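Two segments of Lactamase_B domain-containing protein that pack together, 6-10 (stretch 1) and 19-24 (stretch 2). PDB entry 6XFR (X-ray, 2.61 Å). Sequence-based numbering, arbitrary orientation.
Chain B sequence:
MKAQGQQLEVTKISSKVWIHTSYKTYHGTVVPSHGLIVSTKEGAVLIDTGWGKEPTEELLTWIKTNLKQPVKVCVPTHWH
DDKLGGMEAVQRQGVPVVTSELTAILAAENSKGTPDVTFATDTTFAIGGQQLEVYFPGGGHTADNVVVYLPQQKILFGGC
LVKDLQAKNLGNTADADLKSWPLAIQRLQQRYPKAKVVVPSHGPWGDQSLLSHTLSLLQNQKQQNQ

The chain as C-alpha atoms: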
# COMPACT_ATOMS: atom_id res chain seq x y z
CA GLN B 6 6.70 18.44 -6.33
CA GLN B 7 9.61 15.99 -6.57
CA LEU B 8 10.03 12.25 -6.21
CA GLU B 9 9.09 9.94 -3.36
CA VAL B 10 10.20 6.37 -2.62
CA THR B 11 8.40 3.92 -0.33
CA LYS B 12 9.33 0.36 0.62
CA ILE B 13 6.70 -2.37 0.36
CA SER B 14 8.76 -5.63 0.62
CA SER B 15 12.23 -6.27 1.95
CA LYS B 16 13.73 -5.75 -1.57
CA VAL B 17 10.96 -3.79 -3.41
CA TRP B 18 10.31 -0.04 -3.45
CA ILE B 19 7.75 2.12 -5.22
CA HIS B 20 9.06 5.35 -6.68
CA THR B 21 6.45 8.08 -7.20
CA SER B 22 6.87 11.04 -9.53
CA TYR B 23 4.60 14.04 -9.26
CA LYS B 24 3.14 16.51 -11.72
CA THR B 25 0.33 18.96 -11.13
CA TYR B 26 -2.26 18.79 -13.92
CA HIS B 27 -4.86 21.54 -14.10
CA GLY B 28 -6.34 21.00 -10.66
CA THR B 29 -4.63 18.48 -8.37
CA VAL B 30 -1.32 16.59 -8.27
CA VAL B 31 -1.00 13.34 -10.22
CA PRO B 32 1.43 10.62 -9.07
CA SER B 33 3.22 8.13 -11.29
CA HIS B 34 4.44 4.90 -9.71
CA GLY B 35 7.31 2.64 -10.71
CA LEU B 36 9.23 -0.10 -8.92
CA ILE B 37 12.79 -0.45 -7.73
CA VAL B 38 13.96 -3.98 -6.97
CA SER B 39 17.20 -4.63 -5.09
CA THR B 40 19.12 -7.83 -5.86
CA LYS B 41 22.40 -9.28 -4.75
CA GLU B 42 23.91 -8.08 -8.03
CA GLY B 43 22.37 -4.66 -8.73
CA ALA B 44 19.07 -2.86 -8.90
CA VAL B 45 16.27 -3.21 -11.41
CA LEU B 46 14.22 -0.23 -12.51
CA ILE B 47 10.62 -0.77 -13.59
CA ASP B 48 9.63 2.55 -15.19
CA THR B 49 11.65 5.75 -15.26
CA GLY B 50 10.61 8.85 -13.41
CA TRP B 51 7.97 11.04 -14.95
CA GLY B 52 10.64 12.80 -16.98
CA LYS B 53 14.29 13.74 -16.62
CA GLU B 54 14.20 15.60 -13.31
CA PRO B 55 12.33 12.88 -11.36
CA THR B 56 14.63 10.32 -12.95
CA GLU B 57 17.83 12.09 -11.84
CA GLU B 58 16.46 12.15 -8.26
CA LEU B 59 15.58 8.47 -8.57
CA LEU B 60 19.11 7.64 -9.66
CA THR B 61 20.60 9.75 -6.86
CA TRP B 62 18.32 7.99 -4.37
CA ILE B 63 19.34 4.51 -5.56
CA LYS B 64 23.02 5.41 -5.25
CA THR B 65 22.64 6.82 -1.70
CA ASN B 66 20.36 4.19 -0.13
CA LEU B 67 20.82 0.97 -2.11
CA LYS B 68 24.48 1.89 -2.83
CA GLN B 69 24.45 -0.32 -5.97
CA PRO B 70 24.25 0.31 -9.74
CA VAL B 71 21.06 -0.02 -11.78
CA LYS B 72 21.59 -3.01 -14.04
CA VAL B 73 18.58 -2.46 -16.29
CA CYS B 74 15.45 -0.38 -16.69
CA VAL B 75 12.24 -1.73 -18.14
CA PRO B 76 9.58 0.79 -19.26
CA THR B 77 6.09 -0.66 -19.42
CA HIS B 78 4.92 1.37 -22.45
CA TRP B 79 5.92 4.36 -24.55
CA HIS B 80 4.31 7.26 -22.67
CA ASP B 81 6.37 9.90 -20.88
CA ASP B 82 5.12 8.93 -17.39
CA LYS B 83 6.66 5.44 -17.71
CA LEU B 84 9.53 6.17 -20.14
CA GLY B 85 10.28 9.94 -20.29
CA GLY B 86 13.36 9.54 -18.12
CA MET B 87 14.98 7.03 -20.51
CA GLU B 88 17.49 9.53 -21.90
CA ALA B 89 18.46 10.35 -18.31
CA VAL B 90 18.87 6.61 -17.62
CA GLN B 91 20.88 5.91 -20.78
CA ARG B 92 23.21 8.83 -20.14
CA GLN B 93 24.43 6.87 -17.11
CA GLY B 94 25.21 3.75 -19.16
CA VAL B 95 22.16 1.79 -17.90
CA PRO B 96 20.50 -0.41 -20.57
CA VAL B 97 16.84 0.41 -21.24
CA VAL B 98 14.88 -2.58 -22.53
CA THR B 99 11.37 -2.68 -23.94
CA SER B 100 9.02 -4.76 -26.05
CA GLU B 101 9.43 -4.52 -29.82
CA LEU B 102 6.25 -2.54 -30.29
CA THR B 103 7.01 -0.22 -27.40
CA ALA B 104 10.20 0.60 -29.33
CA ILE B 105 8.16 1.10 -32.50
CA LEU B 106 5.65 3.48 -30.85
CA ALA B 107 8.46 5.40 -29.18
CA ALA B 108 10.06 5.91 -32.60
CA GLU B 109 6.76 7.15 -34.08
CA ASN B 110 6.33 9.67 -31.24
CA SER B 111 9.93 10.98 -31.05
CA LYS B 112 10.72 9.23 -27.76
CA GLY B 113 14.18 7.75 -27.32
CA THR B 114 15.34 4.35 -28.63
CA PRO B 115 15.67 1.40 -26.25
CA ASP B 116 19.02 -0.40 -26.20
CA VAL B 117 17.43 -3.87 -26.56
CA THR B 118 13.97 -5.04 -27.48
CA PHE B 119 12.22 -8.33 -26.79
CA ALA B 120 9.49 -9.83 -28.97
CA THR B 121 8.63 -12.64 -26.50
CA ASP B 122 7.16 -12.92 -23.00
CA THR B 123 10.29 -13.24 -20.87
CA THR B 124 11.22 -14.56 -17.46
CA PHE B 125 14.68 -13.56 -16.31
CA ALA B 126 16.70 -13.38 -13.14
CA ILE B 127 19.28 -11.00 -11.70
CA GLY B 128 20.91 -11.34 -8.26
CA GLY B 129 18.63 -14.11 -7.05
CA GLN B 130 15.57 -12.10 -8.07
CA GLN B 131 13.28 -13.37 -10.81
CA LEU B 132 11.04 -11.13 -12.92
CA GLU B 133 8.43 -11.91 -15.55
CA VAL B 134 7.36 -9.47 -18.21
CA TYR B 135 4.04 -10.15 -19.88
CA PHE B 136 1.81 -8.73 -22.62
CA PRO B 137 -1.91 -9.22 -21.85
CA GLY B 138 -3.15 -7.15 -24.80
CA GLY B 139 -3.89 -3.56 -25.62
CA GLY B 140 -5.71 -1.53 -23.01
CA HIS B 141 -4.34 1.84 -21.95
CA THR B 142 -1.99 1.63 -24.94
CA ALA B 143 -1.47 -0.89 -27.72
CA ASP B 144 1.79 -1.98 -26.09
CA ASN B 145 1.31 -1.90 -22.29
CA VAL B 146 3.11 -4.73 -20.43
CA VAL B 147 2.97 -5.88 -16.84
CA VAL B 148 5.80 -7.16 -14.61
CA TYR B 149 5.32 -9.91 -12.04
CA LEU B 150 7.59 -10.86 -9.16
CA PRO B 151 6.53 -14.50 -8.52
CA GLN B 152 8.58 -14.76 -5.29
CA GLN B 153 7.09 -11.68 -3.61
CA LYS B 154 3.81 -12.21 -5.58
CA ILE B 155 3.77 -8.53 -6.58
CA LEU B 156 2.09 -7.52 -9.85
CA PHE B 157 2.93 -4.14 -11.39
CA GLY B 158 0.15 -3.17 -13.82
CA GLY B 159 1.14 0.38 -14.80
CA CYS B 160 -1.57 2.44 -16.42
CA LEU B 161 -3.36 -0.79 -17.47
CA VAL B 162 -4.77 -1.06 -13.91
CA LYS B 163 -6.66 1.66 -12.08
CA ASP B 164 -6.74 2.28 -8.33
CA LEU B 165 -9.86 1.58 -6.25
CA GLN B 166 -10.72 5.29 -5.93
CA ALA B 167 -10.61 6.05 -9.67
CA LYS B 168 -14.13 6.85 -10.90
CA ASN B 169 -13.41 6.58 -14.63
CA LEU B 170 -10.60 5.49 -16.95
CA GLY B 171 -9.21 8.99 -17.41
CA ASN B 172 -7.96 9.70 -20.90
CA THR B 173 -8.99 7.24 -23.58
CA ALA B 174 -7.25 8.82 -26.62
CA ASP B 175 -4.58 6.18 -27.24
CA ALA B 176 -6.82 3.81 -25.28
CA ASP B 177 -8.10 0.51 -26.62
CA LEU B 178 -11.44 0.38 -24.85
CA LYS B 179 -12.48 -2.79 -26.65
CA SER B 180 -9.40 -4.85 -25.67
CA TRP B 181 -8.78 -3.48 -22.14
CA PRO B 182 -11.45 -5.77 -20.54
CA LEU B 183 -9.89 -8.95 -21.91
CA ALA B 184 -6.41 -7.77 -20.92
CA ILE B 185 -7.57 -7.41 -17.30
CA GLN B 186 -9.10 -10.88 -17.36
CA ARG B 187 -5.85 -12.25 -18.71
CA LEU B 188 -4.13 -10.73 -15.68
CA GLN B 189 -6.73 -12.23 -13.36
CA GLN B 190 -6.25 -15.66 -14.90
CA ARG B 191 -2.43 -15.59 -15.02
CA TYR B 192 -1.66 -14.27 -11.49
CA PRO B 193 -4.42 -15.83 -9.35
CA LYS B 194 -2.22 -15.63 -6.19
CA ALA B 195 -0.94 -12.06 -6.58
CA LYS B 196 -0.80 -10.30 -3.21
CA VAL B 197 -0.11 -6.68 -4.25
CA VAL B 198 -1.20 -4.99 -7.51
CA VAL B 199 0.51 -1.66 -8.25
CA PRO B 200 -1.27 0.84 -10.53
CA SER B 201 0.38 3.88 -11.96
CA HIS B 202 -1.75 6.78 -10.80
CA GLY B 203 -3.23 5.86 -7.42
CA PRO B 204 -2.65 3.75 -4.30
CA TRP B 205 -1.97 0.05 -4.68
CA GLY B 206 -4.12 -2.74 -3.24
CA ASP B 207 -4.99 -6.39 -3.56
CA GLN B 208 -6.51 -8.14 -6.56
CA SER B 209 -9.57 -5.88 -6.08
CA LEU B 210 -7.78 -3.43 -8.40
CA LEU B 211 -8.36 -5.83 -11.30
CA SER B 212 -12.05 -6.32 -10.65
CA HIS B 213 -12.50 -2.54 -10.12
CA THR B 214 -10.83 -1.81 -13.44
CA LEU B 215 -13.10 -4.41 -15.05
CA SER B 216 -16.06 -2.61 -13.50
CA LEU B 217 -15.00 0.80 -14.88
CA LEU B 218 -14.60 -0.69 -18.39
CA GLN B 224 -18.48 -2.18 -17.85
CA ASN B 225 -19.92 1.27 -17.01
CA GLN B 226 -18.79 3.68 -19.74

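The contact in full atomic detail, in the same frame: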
# COMPACT_ATOMS: atom_id res chain seq x y z
N GLN B 6 6.29 18.07 -7.68
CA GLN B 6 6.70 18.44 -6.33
C GLN B 6 7.86 17.56 -5.85
O GLN B 6 8.25 17.64 -4.67
CB GLN B 6 5.54 18.32 -5.35
CG GLN B 6 5.49 16.97 -4.65
CD GLN B 6 4.11 16.65 -4.11
OE1 GLN B 6 3.13 17.31 -4.46
NE2 GLN B 6 4.03 15.63 -3.24
N GLN B 7 8.37 16.73 -6.76
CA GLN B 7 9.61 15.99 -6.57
C GLN B 7 9.48 14.52 -6.91
O GLN B 7 8.87 14.13 -7.92
CB GLN B 7 10.10 16.10 -5.13
CG GLN B 7 11.14 17.14 -4.92
CD GLN B 7 12.06 16.75 -3.79
OE1 GLN B 7 11.69 15.93 -2.93
NE2 GLN B 7 13.28 17.31 -3.79
N LEU B 8 10.09 13.69 -6.06
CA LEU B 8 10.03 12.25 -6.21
C LEU B 8 10.03 11.64 -4.83
O LEU B 8 10.79 12.06 -3.96
CB LEU B 8 11.19 11.70 -7.03
CG LEU B 8 11.12 10.17 -7.13
CD1 LEU B 8 11.04 9.69 -8.58
CD2 LEU B 8 12.26 9.52 -6.38
N GLU B 9 9.20 10.62 -4.64
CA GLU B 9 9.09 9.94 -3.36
C GLU B 9 9.28 8.45 -3.55
O GLU B 9 8.88 7.88 -4.57
CB GLU B 9 7.74 10.22 -2.75
CG GLU B 9 7.87 11.08 -1.57
CD GLU B 9 8.55 10.34 -0.46
OE1 GLU B 9 7.85 9.60 0.28
OE2 GLU B 9 9.80 10.43 -0.35
N VAL B 10 9.92 7.81 -2.57
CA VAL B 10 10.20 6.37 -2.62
C VAL B 10 9.67 5.73 -1.34
O VAL B 10 9.95 6.22 -0.23
CB VAL B 10 11.69 6.08 -2.81
CG1 VAL B 10 11.91 4.58 -2.93
CG2 VAL B 10 12.19 6.78 -4.03
N ILE B 19 8.54 1.41 -4.23
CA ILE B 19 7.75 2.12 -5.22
C ILE B 19 8.29 3.53 -5.28
O ILE B 19 8.35 4.20 -4.24
CB ILE B 19 6.25 2.12 -4.90
CG1 ILE B 19 5.67 0.70 -5.09
CG2 ILE B 19 5.52 3.09 -5.80
CD1 ILE B 19 4.38 0.48 -4.33
N HIS B 20 8.72 3.96 -6.47
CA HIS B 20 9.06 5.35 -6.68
C HIS B 20 7.84 6.06 -7.25
O HIS B 20 7.08 5.47 -8.03
CB HIS B 20 10.29 5.52 -7.60
CG HIS B 20 10.14 4.95 -8.99
ND1 HIS B 20 9.57 5.65 -10.03
CD2 HIS B 20 10.56 3.77 -9.53
CE1 HIS B 20 9.60 4.91 -11.13
NE2 HIS B 20 10.19 3.77 -10.85
N THR B 21 7.62 7.30 -6.79
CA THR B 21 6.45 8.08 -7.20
C THR B 21 6.93 9.44 -7.66
O THR B 21 7.59 10.16 -6.92
CB THR B 21 5.39 8.22 -6.09
OG1 THR B 21 4.87 6.93 -5.74
CG2 THR B 21 4.21 9.06 -6.59
N SER B 22 6.61 9.75 -8.91
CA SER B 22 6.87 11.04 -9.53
C SER B 22 5.60 11.88 -9.43
O SER B 22 4.48 11.36 -9.45
CB SER B 22 7.25 10.86 -11.02
OG SER B 22 8.60 10.48 -11.22
N TYR B 23 5.77 13.19 -9.35
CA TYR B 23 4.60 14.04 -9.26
C TYR B 23 4.60 15.03 -10.41
O TYR B 23 5.65 15.41 -10.93
CB TYR B 23 4.51 14.76 -7.89
CG TYR B 23 4.38 13.80 -6.72
CD1 TYR B 23 5.47 13.55 -5.89
CD2 TYR B 23 3.21 13.10 -6.48
CE1 TYR B 23 5.39 12.65 -4.84
CE2 TYR B 23 3.11 12.19 -5.44
CZ TYR B 23 4.21 11.97 -4.61
OH TYR B 23 4.12 11.08 -3.55
N LYS B 24 3.39 15.43 -10.79
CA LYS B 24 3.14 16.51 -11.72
C LYS B 24 1.77 17.05 -11.38
O LYS B 24 0.83 16.28 -11.20
CB LYS B 24 3.13 16.01 -13.16
CG LYS B 24 4.47 15.67 -13.69
CD LYS B 24 4.57 16.05 -15.13
CE LYS B 24 5.94 15.66 -15.61
NZ LYS B 24 6.83 15.38 -14.44

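The two stretches pair as neighbouring antiparallel β-strands, with an angle of 163° between their N-to-C directions and a closest approach of 4.5 Å between their axes. The register sets Leu8 opposite Ser22, Glu9 opposite Thr21 and Val10 opposite His20, and the contact buries 468 Å² summed over both sides.

Glu9 and Thr21 form the hydrogen-bonded pair, and both backbone polar groups of each residue are satisfied by the other. Glu9 N donates to Thr21 O at 2.8 Å with a nearly straight N-H...O angle of 166°, while Thr21 N donates to Glu9 O across a shorter 2.6 Å, bent to 149°. These are the only hydrogen bonds between the stretches. The same two carbonyls also receive CA-H...O contacts: Leu8 CA lies 3.3 Å from Thr21 O, and His20 CA lies 3.3 Å from Glu9 O. A third contact of this kind joins Val10 CA to Ile19 O, again at 3.3 Å. Such contacts are typical of closely spaced antiparallel strands, where the CA hydrogens of non-hydrogen-bonded pairs point inward between the chains. Toward Gln7 the regular ladder loosens: Gln7 O approaches Tyr23 N to 3.5 Å, but no hydrogen bond is formed there.

Leu8, Val10, His20 and Ser22 project from one face of the sheet. Leu8, with chi1 in the t well, brings its CD1 within 3.7 Å of Ser22 OG and 4.3 Å of His20 CB. Val10 CG2 lies 4.2 Å from His20 CB, so the aliphatic groups of stretch 1 cover the β-carbon of the histidine while its imidazole leads away from the strand pair. Two polar atoms on this face, His20 NE2 and Ser22 OG, are hydrogen-bonded elsewhere in the structure. The compact serine and the β-branched valine suit these buried strand positions.

Glu9 and Thr21 occupy the other face. Thr21 is buried, and its OG1 finds a hydrogen-bonding partner elsewhere in the structure. The exposed Glu9 instead turns the end of its side chain away from stretch 2, where the carboxylate can remain near solvent; its OE2 accepts a weak hydrogen bond from Val10 N at 3.4 Å, with an angle of 145°. This bond gives the amide of Val10, whose strand pair is of the non-hydrogen-bonded type, an acceptor within its own stretch.

Tyr23 has the largest area covered by the other stretch, 109 Å². Its CA-to-CB bond points toward stretch 1, and with chi1 at -62° the ring extends alongside Gln6 and Glu9. Gln6 CG packs 3.6 Å from Tyr23 CD1, and Gln6 NE2 lies over one ring face. Glu9 CB sits at the ring edge, 3.8 Å from Tyr23 OH. The long methylene-bearing side chain of Gln6 can thus cover the aromatic surface although the residue itself is exposed. Lys24, by contrast, points away and makes no contact with stretch 1; its NZ is hydrogen-bonded elsewhere.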